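Local coordinates for protein putative regulator (Escherichia coli O6, PDB 3HFI) that is a putative transcription regulator whose UTRA domain probably senses a small-molecule effector and thereby tunes binding to DNA, at residues T25-T30 against E56-I61; A66-N71 against N150-G155; R113-E118 against A129-L134. One frame throughout, in Å; residues are numbered along the deposited sequence.

Contact 1 (T25-T30 against E56-I61); sequences TTEVIT and ERLRSI
Thr30 CG2 and Ile29 CG2 both lie against Glu56 OE1. The threonine methyl is the nearer, with Thr30 CG2 3.3 Å from Glu56 OE1. Ile29 CG2 reaches the same oxygen from the neighbouring residue, and both side chains run obliquely across the extended Glu56 chain. The backbone doubles up in step: Ile29 N gives Glu56 O a 2.7 Å hydrogen bond, while Thr30 N adds a weak one to that carbonyl, so that two residues face one in a classic beta bulge and the otherwise regular antiparallel register shifts by one. Glu56 N answers with an almost straight bond to Thr30 O.

Farther along, Ile29 sends CD1 (chi2 163°) over the root of Leu58, with Ile29 CD1 3.6 Å from Leu58 CB. Glu27 flanks Leu58 as well, the two side chains lying side by side and pointing the same way. Glu27 CG sits between the backbone N and the carbonyl carbon (chi1 58°), and the bent chain brings Glu27 OE2 to 3.8 Å from Leu58 CD2.

The other face carries Val28, Arg57, Thr26 and Arg59. Val28 CG2 touches the aliphatic part of Arg57 at CG, 3.8 Å away. Thr26 runs alongside Arg59, but Thr26 chi1 (116°) is away from a staggered value and Thr26 CG2 stands too close to Arg59 NH2, so the exact position of this methyl at the guanidinium edge is doubtful.

Strand 26-35 is one of the two outermost strands within this chain, and strand 51-60 has strand 65-73 on its far side, where Arg57 NH1 bonds Asn71 OD1. Helix 117-123 covers the face of Ile29, Glu56 and Leu58 with Phe122 and Leu123.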
loop_
_atom_site.group_PDB
_atom_site.type_symbol
_atom_site.label_atom_id
_atom_site.label_comp_id
_atom_site.label_asym_id
_atom_site.label_seq_id
_atom_site.Cartn_x
_atom_site.Cartn_y
_atom_site.Cartn_z
ATOM N N THR A 25 -12.903 -11.495 -3.770
ATOM C CA THR A 25 -12.380 -12.646 -4.586
ATOM C C THR A 25 -11.150 -12.301 -5.452
ATOM O O THR A 25 -11.150 -11.338 -6.226
ATOM C CB THR A 25 -13.451 -13.194 -5.586
ATOM O OG1 THR A 25 -14.655 -13.522 -4.881
ATOM C CG2 THR A 25 -12.946 -14.445 -6.360
ATOM N N THR A 26 -10.127 -13.135 -5.354
ATOM C CA THR A 26 -9.024 -13.074 -6.291
ATOM C C THR A 26 -8.904 -14.446 -6.964
ATOM O O THR A 26 -8.880 -15.477 -6.285
ATOM C CB THR A 26 -7.732 -12.586 -5.612
ATOM O OG1 THR A 26 -6.725 -13.608 -5.628
ATOM C CG2 THR A 26 -8.009 -12.118 -4.189
ATOM N N GLU A 27 -8.870 -14.453 -8.300
ATOM C CA GLU A 27 -8.684 -15.693 -9.097
ATOM C C GLU A 27 -7.397 -15.657 -9.941
ATOM O O GLU A 27 -7.107 -14.642 -10.565
ATOM C CB GLU A 27 -9.871 -15.907 -10.023
ATOM C CG GLU A 27 -10.096 -14.736 -10.972
ATOM C CD GLU A 27 -11.565 -14.449 -11.221
ATOM O OE1 GLU A 27 -12.214 -15.319 -11.853
ATOM O OE2 GLU A 27 -12.061 -13.362 -10.785
ATOM N N VAL A 28 -6.638 -16.753 -9.955
ATOM C CA VAL A 28 -5.435 -16.840 -10.774
ATOM C C VAL A 28 -5.862 -17.049 -12.204
ATOM O O VAL A 28 -6.641 -17.927 -12.476
ATOM C CB VAL A 28 -4.463 -17.951 -10.288
ATOM C CG1 VAL A 28 -3.303 -18.117 -11.255
ATOM C CG2 VAL A 28 -3.867 -17.576 -8.913
ATOM N N ILE A 29 -5.431 -16.172 -13.098
ATOM C CA ILE A 29 -5.726 -16.288 -14.532
ATOM C C ILE A 29 -4.642 -17.167 -15.150
ATOM O O ILE A 29 -4.905 -18.086 -15.914
ATOM C CB ILE A 29 -5.697 -14.888 -15.198
ATOM C CG1 ILE A 29 -6.916 -14.068 -14.729
ATOM C CG2 ILE A 29 -5.706 -15.000 -16.685
ATOM C CD1 ILE A 29 -6.808 -12.541 -14.970
ATOM N N THR A 30 -3.403 -16.885 -14.810
ATOM C CA THR A 30 -2.303 -17.590 -15.415
ATOM C C THR A 30 -1.070 -17.487 -14.574
ATOM O O THR A 30 -0.924 -16.578 -13.736
ATOM C CB THR A 30 -2.046 -17.127 -16.900
ATOM O OG1 THR A 30 -1.378 -18.174 -17.584
ATOM C CG2 THR A 30 -1.232 -15.896 -17.006
ATOM N N GLU A 56 -0.587 -13.948 -12.775
ATOM C CA GLU A 56 -1.588 -12.949 -13.106
ATOM C C GLU A 56 -2.883 -13.285 -12.377
ATOM O O GLU A 56 -3.411 -14.411 -12.513
ATOM C CB GLU A 56 -1.823 -12.950 -14.621
ATOM C CG GLU A 56 -2.600 -11.786 -15.180
ATOM C CD GLU A 56 -2.678 -11.857 -16.744
ATOM O OE1 GLU A 56 -2.780 -12.965 -17.333
ATOM O OE2 GLU A 56 -2.625 -10.784 -17.387
ATOM N N ARG A 57 -3.388 -12.306 -11.632
ATOM C CA ARG A 57 -4.510 -12.489 -10.708
ATOM C C ARG A 57 -5.516 -11.379 -10.891
ATOM O O ARG A 57 -5.138 -10.220 -11.073
ATOM C CB ARG A 57 -3.987 -12.492 -9.279
ATOM C CG ARG A 57 -3.235 -13.779 -8.965
ATOM C CD ARG A 57 -2.167 -13.543 -7.966
ATOM N NE ARG A 57 -2.764 -13.382 -6.672
ATOM C CZ ARG A 57 -2.582 -12.348 -5.848
ATOM N NH1 ARG A 57 -1.789 -11.307 -6.115
ATOM N NH2 ARG A 57 -3.222 -12.364 -4.702
ATOM N N LEU A 58 -6.796 -11.750 -10.887
ATOM C CA LEU A 58 -7.861 -10.796 -11.119
ATOM C C LEU A 58 -8.619 -10.718 -9.818
ATOM O O LEU A 58 -9.090 -11.728 -9.299
ATOM C CB LEU A 58 -8.775 -11.225 -12.278
ATOM C CG LEU A 58 -9.886 -10.245 -12.686
ATOM C CD1 LEU A 58 -9.336 -9.046 -13.438
ATOM C CD2 LEU A 58 -10.929 -10.945 -13.529
ATOM N N ARG A 59 -8.670 -9.528 -9.256
ATOM C CA ARG A 59 -9.302 -9.357 -7.972
ATOM C C ARG A 59 -10.616 -8.696 -8.214
ATOM O O ARG A 59 -10.652 -7.646 -8.844
ATOM C CB ARG A 59 -8.493 -8.471 -7.079
ATOM C CG ARG A 59 -9.313 -7.930 -5.937
ATOM C CD ARG A 59 -8.403 -7.596 -4.788
ATOM N NE ARG A 59 -7.641 -8.795 -4.457
ATOM C CZ ARG A 59 -6.454 -8.799 -3.867
ATOM N NH1 ARG A 59 -5.853 -7.659 -3.522
ATOM N NH2 ARG A 59 -5.853 -9.956 -3.623
ATOM N N SER A 60 -11.690 -9.317 -7.730
ATOM C CA SER A 60 -13.014 -8.709 -7.798
ATOM C C SER A 60 -13.580 -8.446 -6.392
ATOM O O SER A 60 -13.395 -9.219 -5.434
ATOM C CB SER A 60 -13.966 -9.525 -8.685
ATOM O OG SER A 60 -13.882 -10.906 -8.416
ATOM N N ILE A 61 -14.253 -7.309 -6.296
ATOM C CA ILE A 61 -14.754 -6.781 -5.030
ATOM C C ILE A 61 -16.279 -6.750 -5.105
ATOM O O ILE A 61 -16.869 -5.884 -5.764
ATOM C CB ILE A 61 -14.083 -5.394 -4.686
ATOM C CG1 ILE A 61 -12.626 -5.651 -4.214
ATOM C CG2 ILE A 61 -14.884 -4.624 -3.631
ATOM C CD1 ILE A 61 -11.591 -4.565 -4.585
#

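Contact 2 (A66-N71 against N150-G155); sequences AMLIEN and NVWLKG
Glu70 OE1 takes the indole N-H of Trp152 and a salt bridge from Arg119, so one carboxylate oxygen is gripped by two donors. The bond from Trp152 NE1 to Glu70 OE1 measures 3.0 Å, comes to the anti side of the oxygen and lies 23° out of the carboxylate plane; the carboxylate and ring planes stand 46° apart. Glu70 OE2 is held in turn by the hydroxyl of Tyr54, which together with Arg119 would fix the rotation of the group.

Leu68 O lies near the ring plane at the indole edge, 3.2 Å from Trp152 CD1, and also accepts Trp152 N at 2.8 Å. Leu68 CD2 packs on that same CD1. Glu70 O is shared too: Asn150 N donates to it, and a water bridges it to Asn150 ND2. Across the other face, the Ile69 and Val151 side chains lie side by side, CG2 to CG2 at 4.2 Å, and Met67 SD rests 4.2 Å from Val151 CG1.

These are the two middle strands of the antiparallel sheet, flanked by strands 51-60 and 130-139. Helix 117-123 lies over the face of Leu68, Glu70 and Trp152, while Gly161 of the second subunit packs on Ile69 and Val151.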
loop_
_atom_site.group_PDB
_atom_site.type_symbol
_atom_site.label_atom_id
_atom_site.label_comp_id
_atom_site.label_asym_id
_atom_site.label_seq_id
_atom_site.Cartn_x
_atom_site.Cartn_y
_atom_site.Cartn_z
ATOM N N ALA A 66 -12.242 -5.470 -9.644
ATOM C CA ALA A 66 -11.516 -4.324 -9.090
ATOM C C ALA A 66 -10.187 -4.100 -9.823
ATOM O O ALA A 66 -9.987 -3.043 -10.418
ATOM C CB ALA A 66 -11.256 -4.515 -7.583
ATOM N N MET A 67 -9.295 -5.089 -9.803
ATOM C CA MET A 67 -7.977 -4.868 -10.321
ATOM C C MET A 67 -7.344 -6.119 -10.896
ATOM O O MET A 67 -7.700 -7.241 -10.527
ATOM C CB MET A 67 -7.086 -4.328 -9.208
ATOM C CG MET A 67 -6.953 -5.245 -8.023
ATOM S SD MET A 67 -6.282 -4.418 -6.527
ATOM C CE MET A 67 -7.813 -3.909 -5.777
ATOM N N LEU A 68 -6.395 -5.897 -11.798
ATOM C CA LEU A 68 -5.568 -6.945 -12.394
ATOM C C LEU A 68 -4.161 -6.818 -11.815
ATOM O O LEU A 68 -3.578 -5.746 -11.833
ATOM C CB LEU A 68 -5.597 -6.803 -13.919
ATOM C CG LEU A 68 -4.815 -7.801 -14.761
ATOM C CD1 LEU A 68 -5.428 -9.204 -14.725
ATOM C CD2 LEU A 68 -4.844 -7.205 -16.148
ATOM N N ILE A 69 -3.648 -7.911 -11.255
ATOM C CA ILE A 69 -2.376 -7.938 -10.578
ATOM C C ILE A 69 -1.459 -8.899 -11.299
ATOM O O ILE A 69 -1.839 -10.058 -11.536
ATOM C CB ILE A 69 -2.521 -8.400 -9.118
ATOM C CG1 ILE A 69 -3.665 -7.617 -8.429
ATOM C CG2 ILE A 69 -1.150 -8.257 -8.398
ATOM C CD1 ILE A 69 -3.958 -8.048 -6.997
ATOM N N GLU A 70 -0.258 -8.432 -11.631
ATOM C CA GLU A 70 0.818 -9.271 -12.194
ATOM C C GLU A 70 1.966 -9.273 -11.215
ATOM O O GLU A 70 2.624 -8.238 -11.017
ATOM C CB GLU A 70 1.265 -8.664 -13.499
ATOM C CG GLU A 70 0.172 -8.639 -14.465
ATOM C CD GLU A 70 0.644 -8.090 -15.771
ATOM O OE1 GLU A 70 0.629 -6.840 -15.924
ATOM O OE2 GLU A 70 0.994 -8.925 -16.646
ATOM N N ASN A 71 2.152 -10.384 -10.527
ATOM C CA ASN A 71 3.205 -10.540 -9.555
ATOM C C ASN A 71 4.414 -11.248 -10.199
ATOM O O ASN A 71 4.241 -12.197 -10.969
ATOM C CB ASN A 71 2.711 -11.406 -8.371
ATOM C CG ASN A 71 1.488 -10.873 -7.711
ATOM O OD1 ASN A 71 0.426 -11.498 -7.727
ATOM N ND2 ASN A 71 1.642 -9.732 -7.054
ATOM N N ASN A 150 2.879 -5.389 -10.664
ATOM C CA ASN A 150 2.266 -4.364 -11.480
ATOM C C ASN A 150 0.775 -4.504 -11.319
ATOM O O ASN A 150 0.241 -5.606 -11.539
ATOM C CB ASN A 150 2.587 -4.590 -12.941
ATOM C CG ASN A 150 3.940 -4.058 -13.317
ATOM O OD1 ASN A 150 4.035 -2.980 -13.854
ATOM N ND2 ASN A 150 4.997 -4.795 -13.015
ATOM N N VAL A 151 0.100 -3.411 -10.951
ATOM C CA VAL A 151 -1.325 -3.464 -10.631
ATOM C C VAL A 151 -2.061 -2.489 -11.529
ATOM O O VAL A 151 -1.621 -1.358 -11.697
ATOM C CB VAL A 151 -1.585 -3.136 -9.163
ATOM C CG1 VAL A 151 -3.034 -3.221 -8.855
ATOM C CG2 VAL A 151 -0.818 -4.106 -8.264
ATOM N N TRP A 152 -3.193 -2.934 -12.065
ATOM C CA TRP A 152 -4.005 -2.161 -12.982
ATOM C C TRP A 152 -5.331 -1.956 -12.302
ATOM O O TRP A 152 -6.090 -2.912 -12.122
ATOM C CB TRP A 152 -4.185 -2.921 -14.270
ATOM C CG TRP A 152 -2.890 -3.339 -14.785
ATOM C CD1 TRP A 152 -2.194 -4.496 -14.489
ATOM C CD2 TRP A 152 -2.077 -2.585 -15.640
ATOM N NE1 TRP A 152 -0.982 -4.498 -15.123
ATOM C CE2 TRP A 152 -0.882 -3.337 -15.851
ATOM C CE3 TRP A 152 -2.223 -1.343 -16.255
ATOM C CZ2 TRP A 152 0.149 -2.875 -16.662
ATOM C CZ3 TRP A 152 -1.217 -0.890 -17.063
ATOM C CH2 TRP A 152 -0.042 -1.659 -17.274
ATOM N N LEU A 153 -5.584 -0.710 -11.913
ATOM C CA LEU A 153 -6.600 -0.426 -10.925
ATOM C C LEU A 153 -7.466 0.365 -11.834
ATOM O O LEU A 153 -6.943 1.247 -12.449
ATOM C CB LEU A 153 -6.291 0.806 -10.093
ATOM C CG LEU A 153 -5.758 0.546 -8.691
ATOM C CD1 LEU A 153 -4.335 0.089 -8.748
ATOM C CD2 LEU A 153 -5.873 1.853 -7.902
ATOM N N LYS A 154 -8.750 0.085 -11.968
ATOM C CA LYS A 154 -9.534 0.872 -12.957
ATOM C C LYS A 154 -10.336 1.928 -12.194
ATOM O O LYS A 154 -11.081 2.700 -12.794
ATOM C CB LYS A 154 -10.321 -0.467 -12.875
ATOM C CG LYS A 154 -11.770 -0.457 -13.321
ATOM C CD LYS A 154 -12.381 -1.841 -13.064
ATOM C CE LYS A 154 -13.909 -1.865 -13.242
ATOM N NZ LYS A 154 -14.376 -2.597 -14.470
ATOM N N GLY A 155 -10.190 1.951 -10.877
ATOM C CA GLY A 155 -10.894 2.893 -10.019
ATOM C C GLY A 155 -10.102 4.036 -9.403
ATOM O O GLY A 155 -9.931 5.060 -10.048
HETATM O O HOH W 1 5.207 -7.542 -11.965
#

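Contact 3 (R113-E118 against A129-L134); sequences RLIGNE and APVLHL
Ile115 packs against Val131 and Ala129 where the edge strand of the UTRA domain's antiparallel sheet leaves its neighbour, and this is the apolar centre of the contact. The two branched side chains cross, Ile115 CB meeting Val131 CG1 at 3.9 Å. Ile115 CG1 is anti to the backbone N (chi1 -176°), which leaves CG2 between the N and the carbonyl carbon, on the side of Ala129. There Ile115 CG2 comes 3.6 Å from Ala129 O.

On the opposite face of the pairing, Leu114 lays its CD1 over the ring of Pro130, with Leu114 CD1 3.4 Å from Pro130 CB. Leu114 and Pro130 form a non-hydrogen-bonded pair, so the missing N-H of the proline costs this pairing nothing. The bonds lie to either side of it. Ile115 N donates to Ala129 O, and Arg113 with Val131 makes a hydrogen-bonded pair in which Val131 N reaches Arg113 O at 2.7 Å. Past Ile115 the chain turns through Gly116, the N-cap of helix 117-123, which lies in the connection between the two strands.

The polar edge belongs to Arg113 and His133, on the same face as Val131. Both side chains point the same way, side by side. Arg113 CG presses on His133 CB at 3.3 Å. The arginine chain then bends at chi2 (-86°), which turns CD aside, and again at chi3; of the guanidinium, NH1 comes over the imidazole. The ring of Trp152 from strand 144-153 also meets His133. Guanidinium and imidazole are steeply inclined, their planes 69° apart, and Arg113 NH1 stands 3.7 Å above the plane of the His133 ring, offset toward the rim near CD2 and NE2.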
loop_
_atom_site.group_PDB
_atom_site.type_symbol
_atom_site.label_atom_id
_atom_site.label_comp_id
_atom_site.label_asym_id
_atom_site.label_seq_id
_atom_site.Cartn_x
_atom_site.Cartn_y
_atom_site.Cartn_z
ATOM N N ARG A 113 -1.884 5.058 -16.957
ATOM C CA ARG A 113 -1.670 4.340 -18.224
ATOM C C ARG A 113 -2.983 4.187 -19.026
ATOM O O ARG A 113 -4.077 4.438 -18.519
ATOM C CB ARG A 113 -1.046 2.977 -17.963
ATOM C CG ARG A 113 0.265 3.024 -17.123
ATOM C CD ARG A 113 1.478 3.255 -17.980
ATOM N NE ARG A 113 1.587 2.216 -19.011
ATOM C CZ ARG A 113 2.293 1.081 -18.910
ATOM N NH1 ARG A 113 3.008 0.796 -17.810
ATOM N NH2 ARG A 113 2.296 0.227 -19.933
ATOM N N LEU A 114 -2.869 3.797 -20.290
ATOM C CA LEU A 114 -4.058 3.459 -21.103
ATOM C C LEU A 114 -4.089 1.923 -21.274
ATOM O O LEU A 114 -3.391 1.385 -22.136
ATOM C CB LEU A 114 -4.035 4.222 -22.436
ATOM C CG LEU A 114 -4.232 5.756 -22.340
ATOM C CD1 LEU A 114 -5.574 6.126 -21.733
ATOM C CD2 LEU A 114 -3.130 6.463 -21.551
ATOM N N ILE A 115 -4.914 1.257 -20.447
ATOM C CA ILE A 115 -4.838 -0.198 -20.093
ATOM C C ILE A 115 -4.185 -1.188 -21.079
ATOM O O ILE A 115 -3.237 -1.914 -20.722
ATOM C CB ILE A 115 -6.278 -0.726 -19.674
ATOM C CG1 ILE A 115 -6.239 -2.196 -19.216
ATOM C CG2 ILE A 115 -7.362 -0.448 -20.786
ATOM C CD1 ILE A 115 -5.611 -2.416 -17.828
ATOM N N GLY A 116 -4.713 -1.218 -22.310
ATOM C CA GLY A 116 -4.333 -2.209 -23.331
ATOM C C GLY A 116 -5.500 -3.131 -23.667
ATOM O O GLY A 116 -6.509 -3.162 -22.943
ATOM N N ASN A 117 -5.371 -3.876 -24.770
ATOM C CA ASN A 117 -6.483 -4.659 -25.304
ATOM C C ASN A 117 -6.733 -5.869 -24.447
ATOM O O ASN A 117 -7.857 -6.101 -24.021
ATOM C CB ASN A 117 -6.203 -5.095 -26.735
ATOM C CG ASN A 117 -7.293 -5.982 -27.304
ATOM O OD1 ASN A 117 -8.485 -5.711 -27.157
ATOM N ND2 ASN A 117 -6.879 -7.050 -27.983
ATOM N N GLU A 118 -5.676 -6.624 -24.199
ATOM C CA GLU A 118 -5.769 -7.860 -23.451
ATOM C C GLU A 118 -6.081 -7.669 -21.975
ATOM O O GLU A 118 -6.848 -8.433 -21.390
ATOM C CB GLU A 118 -4.453 -8.599 -23.529
ATOM C CG GLU A 118 -4.452 -9.792 -22.620
ATOM C CD GLU A 118 -3.267 -10.676 -22.818
ATOM O OE1 GLU A 118 -2.272 -10.230 -23.464
ATOM O OE2 GLU A 118 -3.346 -11.821 -22.308
ATOM N N ALA A 129 -8.743 2.918 -22.617
ATOM C CA ALA A 129 -9.155 3.616 -21.411
ATOM C C ALA A 129 -7.936 3.879 -20.515
ATOM O O ALA A 129 -6.998 3.099 -20.497
ATOM C CB ALA A 129 -10.166 2.790 -20.666
ATOM N N PRO A 130 -7.947 4.984 -19.778
ATOM C CA PRO A 130 -6.897 5.238 -18.788
ATOM C C PRO A 130 -7.185 4.546 -17.438
ATOM O O PRO A 130 -8.315 4.605 -16.919
ATOM C CB PRO A 130 -6.922 6.772 -18.628
ATOM C CG PRO A 130 -8.307 7.171 -18.990
ATOM C CD PRO A 130 -8.702 6.217 -20.094
ATOM N N VAL A 131 -6.170 3.904 -16.879
ATOM C CA VAL A 131 -6.304 3.263 -15.587
ATOM C C VAL A 131 -5.173 3.741 -14.695
ATOM O O VAL A 131 -4.176 4.289 -15.186
ATOM C CB VAL A 131 -6.278 1.752 -15.740
ATOM C CG1 VAL A 131 -7.453 1.322 -16.571
ATOM C CG2 VAL A 131 -4.981 1.305 -16.387
ATOM N N LEU A 132 -5.330 3.555 -13.385
ATOM C CA LEU A 132 -4.224 3.791 -12.478
ATOM C C LEU A 132 -3.318 2.575 -12.536
ATOM O O LEU A 132 -3.744 1.424 -12.366
ATOM C CB LEU A 132 -4.682 4.070 -11.040
ATOM C CG LEU A 132 -3.505 4.291 -10.059
ATOM C CD1 LEU A 132 -2.953 5.741 -10.179
ATOM C CD2 LEU A 132 -3.918 4.001 -8.625
ATOM N N HIS A 133 -2.051 2.840 -12.791
ATOM C CA HIS A 133 -1.063 1.792 -12.790
ATOM C C HIS A 133 -0.162 1.985 -11.560
ATOM O O HIS A 133 0.322 3.078 -11.296
ATOM C CB HIS A 133 -0.241 1.836 -14.056
ATOM C CG HIS A 133 0.905 0.892 -14.055
ATOM N ND1 HIS A 133 0.732 -0.480 -14.058
ATOM C CD2 HIS A 133 2.234 1.101 -14.124
ATOM C CE1 HIS A 133 1.907 -1.073 -14.075
ATOM N NE2 HIS A 133 2.837 -0.142 -14.127
ATOM N N LEU A 134 0.054 0.906 -10.842
ATOM C CA LEU A 134 0.959 0.874 -9.712
ATOM C C LEU A 134 2.058 -0.133 -9.964
ATOM O O LEU A 134 1.785 -1.238 -10.462
ATOM C CB LEU A 134 0.137 0.458 -8.541
ATOM C CG LEU A 134 0.706 0.351 -7.179
ATOM C CD1 LEU A 134 -0.168 1.349 -6.459
ATOM C CD2 LEU A 134 0.507 -1.048 -6.619
#

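Overall arrangement
All three contacts lie in one antiparallel sheet, whose strands run in the order 26-35, 51-60, 65-73, 144-153, 130-139, 105-114. Contacts 1 and 3 join each outermost strand to its neighbour, and contact 2 joins the two central strands. Contact 2 therefore touches both others, its centre about 9 Å from each, whereas the centres of contacts 1 and 3 are about 17 Å apart. Along the chain contact 1 closes first; contact 3 is then nested inside the loop closed by contact 2. Helix 117-123, which begins within contact 3, covers one face of the UTRA domain's sheet at contacts 1 and 2.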